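Local atomic coordinates of sulfoquinovosidase (Escherichia coli, PDB entry 5AEE), a protein that hydrolyses sulfoquinovosyl diacylglycerides and simple sulfoquinovosides, releasing sulfoquinovose for use as a source of carbon and sulfur. Residues 449-454 against 464-469. The protein carries 1 engineered substitution. Residues are numbered along the deposited sequence; the frame is centred on the assembly and turned at random.
Sequences EILFFM and YSTMMW. With NSQ (4-nitrophenyl alpha-D-6-sulfoquinovoside), chain E.
Met454 and Met468 pair their backbones in a single parallel bridge: Met454 N donates to Met467 O at 2.9 Å, and Trp469 N to Met454 O at 2.8 Å, the straighter of the two bonds at 163°. This joins strand 451-454 to strand 468-469, two neighbouring staves of the GH31 TIM barrel. Before the bridge, Thr466 OG1 donates to Phe452 O (2.7 Å) and, with chi1 44° setting it between backbone N and carbonyl carbon, also lies 3.3 Å above the centre of the Phe452 ring. That ring points its CZ edge at Tyr464 O. An alanine here would keep the carbonyl that Thr466 OG1 binds but is likely to open a gap beneath that hydroxyl and beside Tyr464 O. Leu451 CD1 packs on Thr466 CB, while Met454 lays its CB, CG and SD along Ser465 OG. Nearer the pocket, Phe453 forms an offset edge-to-face pair with the six-membered ring of Trp469, centroids 5.7 Å apart and planes at 83°. Trp469 in turn brings CZ2 to 3.3 Å from O2 of the bound sulfoquinovoside and lies beside the nucleophile Asp405. The bond at Trp469 N thus fixes the residue, while Phe453 packs against a face of the indole whose CZ2 edge meets the substrate.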
loop_
_atom_site.group_PDB
_atom_site.type_symbol
_atom_site.label_atom_id
_atom_site.label_comp_id
_atom_site.label_asym_id
_atom_site.label_seq_id
_atom_site.Cartn_x
_atom_site.Cartn_y
_atom_site.Cartn_z
ATOM N N GLU A 449 20.484 -4.509 2.086
ATOM C CA GLU A 449 20.911 -5.900 1.911
ATOM C C GLU A 449 19.793 -6.910 2.125
ATOM O O GLU A 449 19.705 -7.901 1.385
ATOM C CB GLU A 449 22.079 -6.246 2.811
ATOM C CG GLU A 449 23.298 -5.388 2.593
ATOM C CD GLU A 449 24.362 -5.689 3.658
ATOM O OE1 GLU A 449 24.566 -6.868 3.973
ATOM O OE2 GLU A 449 24.912 -4.735 4.228
ATOM N N ILE A 450 18.946 -6.646 3.125
ATOM C CA ILE A 450 17.800 -7.410 3.395
ATOM C C ILE A 450 16.579 -6.647 2.946
ATOM O O ILE A 450 16.506 -5.448 3.046
ATOM C CB ILE A 450 17.746 -7.802 4.883
ATOM C CG1 ILE A 450 18.845 -8.833 5.181
ATOM C CG2 ILE A 450 16.394 -8.374 5.298
ATOM C CD1 ILE A 450 18.816 -9.306 6.633
ATOM N N LEU A 451 15.645 -7.359 2.385
ATOM C CA LEU A 451 14.449 -6.717 1.876
ATOM C C LEU A 451 13.197 -7.319 2.563
ATOM O O LEU A 451 12.871 -8.495 2.395
ATOM C CB LEU A 451 14.332 -6.860 0.350
ATOM C CG LEU A 451 13.011 -6.148 -0.072
ATOM C CD1 LEU A 451 13.117 -4.653 -0.042
ATOM C CD2 LEU A 451 12.337 -6.768 -1.233
ATOM N N PHE A 452 12.421 -6.477 3.210
ATOM C CA PHE A 452 11.142 -6.938 3.724
ATOM C C PHE A 452 10.060 -6.223 2.968
ATOM O O PHE A 452 10.278 -5.142 2.454
ATOM C CB PHE A 452 10.990 -6.807 5.288
ATOM C CG PHE A 452 11.082 -5.415 5.810
ATOM C CD1 PHE A 452 9.951 -4.601 5.888
ATOM C CD2 PHE A 452 12.263 -4.920 6.235
ATOM C CE1 PHE A 452 10.060 -3.313 6.310
ATOM C CE2 PHE A 452 12.400 -3.597 6.671
ATOM C CZ PHE A 452 11.297 -2.791 6.704
ATOM N N PHE A 453 8.898 -6.851 2.894
ATOM C CA PHE A 453 7.823 -6.289 2.123
ATOM C C PHE A 453 6.595 -6.357 2.937
ATOM O O PHE A 453 6.407 -7.283 3.671
ATOM C CB PHE A 453 7.690 -6.951 0.697
ATOM C CG PHE A 453 7.769 -8.442 0.673
ATOM C CD1 PHE A 453 8.990 -9.074 0.717
ATOM C CD2 PHE A 453 6.646 -9.212 0.597
ATOM C CE1 PHE A 453 9.041 -10.461 0.670
ATOM C CE2 PHE A 453 6.691 -10.595 0.565
ATOM C CZ PHE A 453 7.910 -11.212 0.601
ATOM N N MET A 454 5.730 -5.354 2.785
ATOM C CA MET A 454 4.618 -5.182 3.668
ATOM C C MET A 454 3.358 -4.930 2.895
ATOM O O MET A 454 3.371 -4.483 1.751
ATOM C CB MET A 454 4.816 -3.876 4.552
ATOM C CG MET A 454 6.046 -4.053 5.457
ATOM S SD MET A 454 6.211 -2.696 6.643
ATOM C CE MET A 454 5.177 -3.349 7.934
ATOM N N TYR A 464 9.831 3.797 6.433
ATOM C CA TYR A 464 10.166 2.567 7.120
ATOM C C TYR A 464 9.864 1.273 6.345
ATOM O O TYR A 464 10.433 0.235 6.660
ATOM C CB TYR A 464 9.474 2.552 8.475
ATOM C CG TYR A 464 9.949 3.690 9.318
ATOM C CD1 TYR A 464 11.284 3.823 9.596
ATOM C CD2 TYR A 464 9.079 4.637 9.834
ATOM C CE1 TYR A 464 11.761 4.870 10.338
ATOM C CE2 TYR A 464 9.568 5.689 10.587
ATOM C CZ TYR A 464 10.899 5.766 10.849
ATOM O OH TYR A 464 11.425 6.762 11.634
ATOM N N SER A 465 9.022 1.303 5.336
ATOM C CA SER A 465 8.748 0.033 4.548
ATOM C C SER A 465 9.602 -0.024 3.310
ATOM O O SER A 465 9.491 0.805 2.416
ATOM C CB SER A 465 7.263 -0.179 4.201
ATOM O OG SER A 465 7.115 -1.354 3.383
ATOM N N THR A 466 10.541 -0.976 3.281
ATOM C CA THR A 466 11.405 -1.084 2.161
ATOM C C THR A 466 10.697 -1.505 0.868
ATOM O O THR A 466 11.230 -1.290 -0.225
ATOM C CB THR A 466 12.569 -2.083 2.489
ATOM O OG1 THR A 466 12.050 -3.261 3.160
ATOM C CG2 THR A 466 13.519 -1.489 3.472
ATOM N N MET A 467 9.488 -2.067 0.941
ATOM C CA MET A 467 8.755 -2.542 -0.257
ATOM C C MET A 467 7.337 -2.800 0.144
ATOM O O MET A 467 7.090 -3.358 1.244
ATOM C CB MET A 467 9.367 -3.816 -0.784
ATOM C CG MET A 467 8.560 -4.534 -1.839
ATOM S SD MET A 467 8.402 -3.721 -3.454
ATOM C CE MET A 467 10.080 -3.995 -4.083
ATOM N N MET A 468 6.398 -2.307 -0.641
ATOM C CA MET A 468 5.010 -2.704 -0.457
ATOM C C MET A 468 4.665 -3.850 -1.420
ATOM O O MET A 468 5.186 -3.891 -2.536
ATOM C CB MET A 468 4.072 -1.549 -0.739
ATOM C CG MET A 468 4.403 -0.335 0.060
ATOM S SD MET A 468 4.576 -0.491 1.829
ATOM C CE MET A 468 3.052 -1.266 2.373
ATOM N N TRP A 469 3.780 -4.768 -0.996
ATOM C CA TRP A 469 3.146 -5.654 -1.946
ATOM C C TRP A 469 1.636 -5.388 -1.889
ATOM O O TRP A 469 1.145 -4.922 -0.882
ATOM C CB TRP A 469 3.544 -7.112 -1.853
ATOM C CG TRP A 469 2.652 -8.026 -1.100
ATOM C CD1 TRP A 469 1.662 -8.817 -1.645
ATOM C CD2 TRP A 469 2.640 -8.264 0.275
ATOM N NE1 TRP A 469 1.037 -9.498 -0.676
ATOM C CE2 TRP A 469 1.614 -9.212 0.520
ATOM C CE3 TRP A 469 3.384 -7.764 1.363
ATOM C CZ2 TRP A 469 1.306 -9.661 1.768
ATOM C CZ3 TRP A 469 3.106 -8.260 2.625
ATOM C CH2 TRP A 469 2.051 -9.175 2.825
HETATM O O12 NSQ E . -2.237 -15.471 7.592
HETATM S S10 NSQ E . -1.401 -16.505 6.936
HETATM O O13 NSQ E . -0.450 -17.257 7.785
HETATM O O11 NSQ E . -2.294 -17.362 6.159
HETATM C C6 NSQ E . -0.344 -15.736 5.816
HETATM C C5 NSQ E . -1.010 -14.947 4.697
HETATM O O5 NSQ E . -1.462 -13.719 5.353
HETATM C C1 NSQ E . -1.919 -12.686 4.532
HETATM C C2 NSQ E . -0.911 -12.367 3.407
HETATM O O2 NSQ E . -1.464 -11.310 2.672
HETATM C C3 NSQ E . -0.638 -13.629 2.618
HETATM O O3 NSQ E . 0.259 -13.415 1.549
HETATM C C4 NSQ E . -0.065 -14.708 3.507
HETATM O O4 NSQ E . 0.094 -15.925 2.717
HETATM O O1 NSQ E . -3.152 -13.177 4.008
HETATM C C25 NSQ E . -4.202 -13.180 4.838
HETATM C C26 NSQ E . -4.652 -11.966 5.385
HETATM C C27 NSQ E . -5.680 -12.006 6.280
HETATM C C28 NSQ E . -6.304 -13.213 6.571
HETATM N N32 NSQ E . -7.328 -13.209 7.539
HETATM O O33 NSQ E . -7.636 -14.302 8.098
HETATM O O34 NSQ E . -7.788 -12.097 7.978
HETATM C C29 NSQ E . -5.817 -14.397 6.026
HETATM C C30 NSQ E . -4.755 -14.383 5.141
#